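Local coordinates for 3-deoxy-manno-octulosonate cytidylyltransferase (Escherichia coli, PDB 1H7F), which catalyses the transfer of CMP from CTP to the eight-carbon sugar KDO, releasing diphosphate, probably to activate it for lipopolysaccharide synthesis, at residues V4-A9 with D90-L95. Numbering follows the deposited sequence.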
loop_
_atom_site.group_PDB
_atom_site.type_symbol
_atom_site.label_atom_id
_atom_site.label_comp_id
_atom_site.label_asym_id
_atom_site.label_seq_id
_atom_site.Cartn_x
_atom_site.Cartn_y
_atom_site.Cartn_z
ATOM N N VAL A 4 18.204 19.518 -11.245
ATOM C CA VAL A 4 17.602 20.231 -12.360
ATOM C C VAL A 4 16.105 19.928 -12.411
ATOM O O VAL A 4 15.659 18.889 -11.939
ATOM C CB VAL A 4 18.244 19.857 -13.720
ATOM C CG1 VAL A 4 19.771 19.946 -13.632
ATOM C CG2 VAL A 4 17.795 18.489 -14.179
ATOM N N ILE A 5 15.327 20.859 -12.943
ATOM C CA ILE A 5 13.892 20.667 -13.069
ATOM C C ILE A 5 13.625 20.420 -14.531
ATOM O O ILE A 5 14.199 21.089 -15.377
ATOM C CB ILE A 5 13.108 21.916 -12.620
ATOM C CG1 ILE A 5 13.189 22.063 -11.106
ATOM C CG2 ILE A 5 11.682 21.845 -13.088
ATOM C CD1 ILE A 5 12.426 23.254 -10.572
ATOM N N VAL A 6 12.818 19.406 -14.828
ATOM C CA VAL A 6 12.465 19.080 -16.205
ATOM C C VAL A 6 10.947 19.188 -16.286
ATOM O O VAL A 6 10.240 18.672 -15.426
ATOM C CB VAL A 6 12.910 17.647 -16.593
ATOM C CG1 VAL A 6 12.536 17.349 -18.020
ATOM C CG2 VAL A 6 14.401 17.482 -16.394
ATOM N N ILE A 7 10.453 19.898 -17.293
ATOM C CA ILE A 7 9.027 20.104 -17.485
ATOM C C ILE A 7 8.579 19.479 -18.793
ATOM O O ILE A 7 8.824 20.030 -19.856
ATOM C CB ILE A 7 8.690 21.614 -17.547
ATOM C CG1 ILE A 7 9.134 22.302 -16.257
ATOM C CG2 ILE A 7 7.194 21.820 -17.768
ATOM C CD1 ILE A 7 9.165 23.800 -16.357
ATOM N N PRO A 8 7.945 18.294 -18.736
ATOM C CA PRO A 8 7.464 17.611 -19.945
ATOM C C PRO A 8 6.314 18.435 -20.507
ATOM O O PRO A 8 5.452 18.882 -19.755
ATOM C CB PRO A 8 6.947 16.277 -19.400
ATOM C CG PRO A 8 7.747 16.072 -18.160
ATOM C CD PRO A 8 7.752 17.443 -17.549
ATOM N N ALA A 9 6.285 18.639 -21.814
ATOM C CA ALA A 9 5.217 19.439 -22.392
ATOM C C ALA A 9 4.888 19.055 -23.817
ATOM O O ALA A 9 5.417 19.630 -24.768
ATOM C CB ALA A 9 5.565 20.923 -22.309
ATOM N N ASP A 90 22.279 15.168 -10.315
ATOM C CA ASP A 90 22.215 14.113 -9.313
ATOM C C ASP A 90 20.740 13.861 -8.961
ATOM O O ASP A 90 20.349 12.733 -8.659
ATOM C CB ASP A 90 22.983 14.526 -8.060
ATOM C CG ASP A 90 24.454 14.772 -8.335
ATOM O OD1 ASP A 90 25.040 14.021 -9.145
ATOM O OD2 ASP A 90 25.023 15.713 -7.741
ATOM N N ILE A 91 19.929 14.915 -9.049
ATOM C CA ILE A 91 18.497 14.857 -8.740
ATOM C C ILE A 91 17.671 15.525 -9.836
ATOM O O ILE A 91 17.940 16.662 -10.210
ATOM C CB ILE A 91 18.206 15.591 -7.410
ATOM C CG1 ILE A 91 18.904 14.884 -6.255
ATOM C CG2 ILE A 91 16.713 15.655 -7.154
ATOM C CD1 ILE A 91 18.963 15.698 -4.990
ATOM N N TYR A 92 16.693 14.809 -10.382
ATOM C CA TYR A 92 15.826 15.364 -11.415
ATOM C C TYR A 92 14.427 15.550 -10.846
ATOM O O TYR A 92 13.877 14.638 -10.237
ATOM C CB TYR A 92 15.726 14.425 -12.617
ATOM C CG TYR A 92 17.040 14.166 -13.309
ATOM C CD1 TYR A 92 17.977 13.291 -12.760
ATOM C CD2 TYR A 92 17.359 14.816 -14.498
ATOM C CE1 TYR A 92 19.199 13.074 -13.376
ATOM C CE2 TYR A 92 18.583 14.606 -15.124
ATOM C CZ TYR A 92 19.495 13.735 -14.557
ATOM O OH TYR A 92 20.706 13.514 -15.167
ATOM N N ILE A 93 13.854 16.730 -11.036
ATOM C CA ILE A 93 12.508 17.000 -10.552
ATOM C C ILE A 93 11.618 17.101 -11.773
ATOM O O ILE A 93 11.949 17.790 -12.740
ATOM C CB ILE A 93 12.450 18.299 -9.745
ATOM C CG1 ILE A 93 13.294 18.155 -8.487
ATOM C CG2 ILE A 93 11.009 18.636 -9.382
ATOM C CD1 ILE A 93 13.424 19.428 -7.674
ATOM N N ASN A 94 10.523 16.353 -11.755
ATOM C CA ASN A 94 9.581 16.342 -12.858
ATOM C C ASN A 94 8.357 17.173 -12.484
ATOM O O ASN A 94 7.652 16.841 -11.540
ATOM C CB ASN A 94 9.161 14.904 -13.136
ATOM C CG ASN A 94 8.787 14.671 -14.576
ATOM O OD1 ASN A 94 9.498 15.093 -15.488
ATOM N ND2 ASN A 94 7.688 13.960 -14.796
ATOM N N LEU A 95 8.140 18.273 -13.197
ATOM C CA LEU A 95 6.998 19.152 -12.961
ATOM C C LEU A 95 6.011 18.986 -14.089
ATOM O O LEU A 95 6.404 18.806 -15.233
ATOM C CB LEU A 95 7.427 20.614 -12.933
ATOM C CG LEU A 95 8.052 21.165 -11.662
ATOM C CD1 LEU A 95 8.217 22.669 -11.811
ATOM C CD2 LEU A 95 7.152 20.867 -10.486
#
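Four backbone hydrogen bonds join Val4 and Val6 to alternate residues of the neighbouring strand, the pattern of a parallel pair. Val4 N donates to Ile91 O and Ile93 N to Val4 O, both at 3.0 Å; Val6 N reaches Ile93 O at 2.8 Å, almost straight (174° at the hydrogen), and Leu95 N closes the series on Val6 O at 3.1 Å. Weaker CA-H...O contacts from Tyr92 to Val4 O, Ile5 to Ile93 O and Asn94 to Val6 O run beside them. The strand directions diverge by 33°, a marked twist.

In the mixed sheet of this GT-A-type cytidylyltransferase fold, 3-8 is flanked by 45-50 and 91-94, all three parallel, with helices on both faces.

Apolar packing differs between those faces. On one, Val4 CG2 lies 3.7 Å from Tyr92 CD2, approaching the ring obliquely, while Val6 CG2 comes in at the ring's edge, near its plane; helix 76-86 packs here. On the other, with CG1 beside the backbone N (chi1 -71°), Ile5 turns its CG2 branch to Leu95 CD1, 3.8 Å away, and Ile7 CG1 lies against Leu95 CB; helices 29-37 and 104-116 cover this side.

No side-chain hydrogen bond crosses between the strands. Tyr92 OH bonds Val87 O instead, and Asn94 OD1, 3.3 Å from Pro8 CG, is buried with no hydrogen-bond partner in the model.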